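Local coordinates for protein nicotinate-nucleotide--dimethylbenzimidazole phosphoribosyltransferase (Thermus thermophilus HB8, PDB 1WX1) that probably catalyses the transfer of phosphoribose from nicotinate mononucleotide to 5,6-dimethylbenzimidazole, giving alpha-ribazole 5'-phosphate for cobalamin biosynthesis, at residues D55-E61 with G121-Q127; T168-A173 with K201-V205. The contacts are given in a common frame with arbitrary orientation. Residues are numbered along the deposited sequence.

Overall arrangement
The two contacts are neighbours on the same side of the chain, their centres about 10 Å apart. Contact 1 joins two loops that follow strands 47-54 and 113-115 of the parallel sheet. It is partly buried and mostly polar, with backbone hydrogen bonds, two ordered waters and a glutamate-amide cluster. Contact 2 joins helices 167-179 and 195-210. It is buried and mostly apolar, built from alanine, valine and threonine and the aliphatic part of Lys-201, with one weak hydrogen bond. The two meet directly: Leu-125 CD2 lies 3.6 Å from Ala-170 CA, and Ala-126 CB lies 3.7 Å from Ala-204 CB. The loops of contact 1 thus pack on the helix pair of contact 2.

Contact 1. Residues D55-E61 with G121-Q127. With NA (sodium ion), chain C.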
# COMPACT_ATOMS: atom_id res chain seq x y z
N ASP A 55 -18.87 -23.28 -6.00
CA ASP A 55 -18.02 -24.46 -5.90
C ASP A 55 -17.62 -24.99 -7.27
O ASP A 55 -18.22 -24.63 -8.28
CB ASP A 55 -18.70 -25.53 -5.05
CG ASP A 55 -18.49 -25.28 -3.57
OD1 ASP A 55 -19.49 -25.12 -2.83
OD2 ASP A 55 -17.32 -25.22 -3.16
N HIS A 56 -16.60 -25.84 -7.27
CA HIS A 56 -16.05 -26.39 -8.51
C HIS A 56 -15.97 -27.91 -8.52
O HIS A 56 -15.44 -28.52 -7.59
CB HIS A 56 -14.64 -25.81 -8.71
CG HIS A 56 -14.61 -24.32 -8.79
ND1 HIS A 56 -14.48 -23.63 -9.98
CD2 HIS A 56 -14.73 -23.37 -7.83
CE1 HIS A 56 -14.52 -22.34 -9.75
NE2 HIS A 56 -14.67 -22.15 -8.45
N GLY A 57 -16.48 -28.52 -9.59
CA GLY A 57 -16.43 -29.97 -9.70
C GLY A 57 -15.01 -30.47 -9.87
O GLY A 57 -14.72 -31.64 -9.59
N VAL A 58 -14.11 -29.60 -10.31
CA VAL A 58 -12.72 -29.99 -10.53
C VAL A 58 -11.98 -30.39 -9.24
O VAL A 58 -10.88 -30.92 -9.29
CB VAL A 58 -11.93 -28.88 -11.29
CG1 VAL A 58 -11.58 -27.74 -10.35
CG2 VAL A 58 -10.67 -29.47 -11.94
N VAL A 59 -12.60 -30.14 -8.09
CA VAL A 59 -11.97 -30.53 -6.83
C VAL A 59 -11.78 -32.04 -6.81
O VAL A 59 -10.96 -32.56 -6.06
CB VAL A 59 -12.80 -30.13 -5.59
CG1 VAL A 59 -12.88 -28.61 -5.48
CG2 VAL A 59 -14.20 -30.74 -5.69
N ALA A 60 -12.54 -32.74 -7.64
CA ALA A 60 -12.45 -34.19 -7.70
C ALA A 60 -11.11 -34.65 -8.28
O ALA A 60 -10.75 -35.82 -8.17
CB ALA A 60 -13.60 -34.75 -8.53
N GLU A 61 -10.39 -33.72 -8.89
CA GLU A 61 -9.08 -34.02 -9.48
C GLU A 61 -7.94 -33.86 -8.47
O GLU A 61 -6.77 -33.96 -8.83
CB GLU A 61 -8.82 -33.10 -10.68
CG GLU A 61 -9.79 -33.26 -11.84
CD GLU A 61 -9.81 -34.66 -12.42
OE1 GLU A 61 -8.72 -35.25 -12.57
OE2 GLU A 61 -10.91 -35.18 -12.73
N GLY A 121 -22.54 -25.73 -7.64
CA GLY A 121 -21.19 -25.93 -8.12
C GLY A 121 -21.17 -26.36 -9.58
O GLY A 121 -22.18 -26.82 -10.12
N THR A 122 -20.03 -26.22 -10.23
CA THR A 122 -19.89 -26.60 -11.63
C THR A 122 -19.58 -28.08 -11.76
O THR A 122 -19.27 -28.76 -10.77
CB THR A 122 -18.71 -25.87 -12.28
OG1 THR A 122 -17.55 -26.08 -11.48
CG2 THR A 122 -18.99 -24.37 -12.40
N ALA A 123 -19.65 -28.58 -12.98
CA ALA A 123 -19.31 -29.97 -13.26
C ALA A 123 -17.77 -29.95 -13.29
O ALA A 123 -17.18 -28.87 -13.27
CB ALA A 123 -19.86 -30.40 -14.63
N ASN A 124 -17.14 -31.12 -13.33
CA ASN A 124 -15.68 -31.23 -13.36
C ASN A 124 -15.15 -30.74 -14.71
O ASN A 124 -15.32 -31.41 -15.72
CB ASN A 124 -15.27 -32.69 -13.15
CG ASN A 124 -13.77 -32.86 -12.96
OD1 ASN A 124 -12.98 -31.98 -13.32
ND2 ASN A 124 -13.38 -33.99 -12.40
N LEU A 125 -14.49 -29.58 -14.71
CA LEU A 125 -13.98 -29.00 -15.95
C LEU A 125 -12.92 -29.84 -16.66
O LEU A 125 -12.65 -29.64 -17.85
CB LEU A 125 -13.41 -27.59 -15.67
CG LEU A 125 -12.14 -27.48 -14.83
CD1 LEU A 125 -10.92 -27.61 -15.73
CD2 LEU A 125 -12.11 -26.13 -14.12
N ALA A 126 -12.32 -30.79 -15.95
CA ALA A 126 -11.30 -31.64 -16.55
C ALA A 126 -11.93 -32.79 -17.34
O ALA A 126 -11.25 -33.44 -18.15
CB ALA A 126 -10.38 -32.21 -15.47
N GLN A 127 -13.22 -33.03 -17.12
CA GLN A 127 -13.91 -34.14 -17.78
C GLN A 127 -15.02 -33.72 -18.73
O GLN A 127 -15.54 -34.55 -19.48
CB GLN A 127 -14.49 -35.08 -16.72
CG GLN A 127 -13.47 -35.53 -15.68
CD GLN A 127 -12.36 -36.38 -16.27
OE1 GLN A 127 -12.48 -36.91 -17.38
NE2 GLN A 127 -11.26 -36.51 -15.54
NA NA C . -16.89 -36.62 -19.38
O HOH W 1 -15.23 -24.86 -12.33
O HOH W 2 -14.87 -27.77 -12.44
O HOH W 3 -15.52 -37.11 -21.72
O HOH W 4 -18.44 -35.16 -21.04
O HOH W 5 -18.15 -35.64 -17.24
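Two loops beyond the C-terminal ends of parallel strands meet here, and an Asx turn shapes one of them. Segment 55-61 follows strand 47-54 and leads toward helix 70-79; segment 121-127 follows strand 113-115 and leads to helix 133-152. Thr-122 N donates to Asp-55 O at 3.1 Å, and Gly-121 CA makes a CA-H...O contact with the same Asp-55 O at 3.2 Å. Two residues on, Gly-57 N donates to Thr-122 OG1 at 3.3 Å. The two backbones come closest at Gly-57, by CA distance: its CA is 3.9 Å from Asn-124 CA. A CB on Gly-57 would clash with Thr-122, Ala-123 and Asn-124. Two waters fill gaps between the loops. One links His-56 ND1 and Thr-122 OG1, at 2.8 Å from each. The other donates to Ala-123 O at 2.7 Å, accepts from Leu-125 N at 2.9 Å, and accepts weakly from Val-58 N. Asn-124 OD1 accepts from Ala-126 N at 3.0 Å, which closes the Asx turn. Asn-124 ND2 donates to Glu-61 OE2 at 2.8 Å. Gln-127 NE2 donates to the same Glu-61 OE2 at 3.1 Å, so one carboxylate oxygen holds two amides. Val-58 CG2 packs on Leu-125 CG at 3.8 Å. At the outer end, Gln-127 O binds the sodium ion at 2.5 Å, with three waters completing the observed ligands. Asp-55 is held by Thr-71 and Val-104, and His-56 NE2 bonds to Glu-229. Beyond strands 47-54 and 113-115, His-56, Val-58 and Leu-125 rest on helix 167-179. Leu-125 also touches helix 195-210, as does Ala-126.

Contact 2. Residues T168-A173 with K201-V205; sequences TTAAAA and KRQAV
Segment 168-173 lies on helix 167-179, which follows strand 157-163, and segment 201-205 lies on helix 195-210; both helices run on beyond the segments. Phi is near -65° and psi near -40°, except Thr-168 at -74/-24°. The axes approach to 9.4 Å and cross at -45°, with N-to-C directions 45° apart, in the range common for ridges-into-grooves packing. Thr-169 CA faces Lys-201 CA at 6.1 Å and Ala-173 CA faces Val-205 CA at 4.9 Å, so the CA pairs are closer at the later end of the segments. The CA-to-CB bonds of Thr-169, Ala-172, Lys-201, Ala-204 and Val-205 point toward the other helix; those of Thr-168 and Ala-173 point sideways. Val-205, chi1 t (172°), packs on alanines: its CG2 lies 4.0 Å from Ala-172 CB and 4.4 Å from Ala-173 CB, and its CG1 4.0 Å from Ala-173 CA. Thr-169 is m (-65°); its CG2 is 4.1 Å from Ala-204 CB and its OG1 3.1 Å from Lys-201 CD. Lys-201 has chi1 -64°, chi2 -147° (off-rotamer), chi3 -63° and chi4 -176°, so the chain runs past Thr-169 and NZ ends beside Thr-168 OG1. Thr-168 is p (66°), and its OG1 accepts a weak hydrogen bond of 3.3 Å from Lys-201 NZ. The stronger NZ partner is Gly-188 O. The Thr-168 side chain is about 11 Å from that of Glu-304, the predicted proton acceptor. Ala-171 and Ala-172 press on helix 252-264, Ala-172 and Val-205 touch helix 183-186, and Ala-170 and Ala-204 carry loop residues His-56 and Ala-126.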
# COMPACT_ATOMS: atom_id res chain seq x y z
N THR A 168 -8.63 -21.79 -8.52
CA THR A 168 -7.40 -21.36 -9.17
C THR A 168 -7.18 -22.24 -10.41
O THR A 168 -6.51 -21.84 -11.35
CB THR A 168 -6.17 -21.45 -8.23
OG1 THR A 168 -5.91 -22.81 -7.90
CG2 THR A 168 -6.44 -20.66 -6.95
N THR A 169 -7.76 -23.44 -10.40
CA THR A 169 -7.63 -24.32 -11.56
C THR A 169 -8.56 -23.80 -12.64
O THR A 169 -8.18 -23.70 -13.81
CB THR A 169 -7.97 -25.78 -11.20
OG1 THR A 169 -7.01 -26.27 -10.25
CG2 THR A 169 -7.92 -26.66 -12.44
N ALA A 170 -9.79 -23.45 -12.26
CA ALA A 170 -10.76 -22.92 -13.21
C ALA A 170 -10.24 -21.58 -13.75
O ALA A 170 -10.41 -21.27 -14.93
CB ALA A 170 -12.12 -22.71 -12.53
N ALA A 171 -9.60 -20.80 -12.88
CA ALA A 171 -9.05 -19.51 -13.29
C ALA A 171 -7.91 -19.71 -14.29
O ALA A 171 -7.77 -18.95 -15.25
CB ALA A 171 -8.55 -18.73 -12.08
N ALA A 172 -7.10 -20.75 -14.07
CA ALA A 172 -5.99 -21.05 -14.96
C ALA A 172 -6.51 -21.47 -16.33
O ALA A 172 -5.97 -21.06 -17.36
CB ALA A 172 -5.12 -22.16 -14.36
N ALA A 173 -7.56 -22.28 -16.34
CA ALA A 173 -8.15 -22.76 -17.58
C ALA A 173 -8.73 -21.60 -18.38
O ALA A 173 -8.49 -21.47 -19.59
CB ALA A 173 -9.23 -23.80 -17.29
N LYS A 201 -3.26 -30.39 -11.92
CA LYS A 201 -3.91 -29.12 -12.28
C LYS A 201 -3.61 -28.82 -13.73
O LYS A 201 -4.51 -28.48 -14.48
CB LYS A 201 -3.44 -27.96 -11.38
CG LYS A 201 -3.82 -28.14 -9.92
CD LYS A 201 -4.11 -26.81 -9.25
CE LYS A 201 -2.90 -25.91 -9.21
NZ LYS A 201 -3.20 -24.66 -8.45
N ARG A 202 -2.35 -29.00 -14.13
CA ARG A 202 -1.97 -28.75 -15.52
C ARG A 202 -2.74 -29.66 -16.46
O ARG A 202 -3.18 -29.23 -17.53
CB ARG A 202 -0.47 -28.97 -15.73
CG ARG A 202 0.42 -28.07 -14.91
CD ARG A 202 1.85 -28.58 -14.95
NE ARG A 202 2.72 -27.89 -14.00
CZ ARG A 202 3.89 -28.38 -13.59
NH1 ARG A 202 4.30 -29.56 -14.04
NH2 ARG A 202 4.64 -27.70 -12.75
N GLN A 203 -2.87 -30.93 -16.08
CA GLN A 203 -3.61 -31.87 -16.92
C GLN A 203 -5.06 -31.46 -17.03
O GLN A 203 -5.65 -31.51 -18.11
CB GLN A 203 -3.51 -33.30 -16.41
CG GLN A 203 -2.63 -34.18 -17.28
CD GLN A 203 -3.24 -35.53 -17.57
OE1 GLN A 203 -2.69 -36.57 -17.18
NE2 GLN A 203 -4.39 -35.54 -18.24
N ALA A 204 -5.64 -31.01 -15.92
CA ALA A 204 -7.03 -30.59 -15.90
C ALA A 204 -7.21 -29.44 -16.88
O ALA A 204 -8.17 -29.41 -17.64
CB ALA A 204 -7.45 -30.16 -14.49
N VAL A 205 -6.26 -28.50 -16.86
CA VAL A 205 -6.31 -27.35 -17.75
C VAL A 205 -6.17 -27.79 -19.20
O VAL A 205 -6.92 -27.34 -20.07
CB VAL A 205 -5.18 -26.34 -17.41
CG1 VAL A 205 -5.13 -25.23 -18.48
CG2 VAL A 205 -5.43 -25.72 -16.05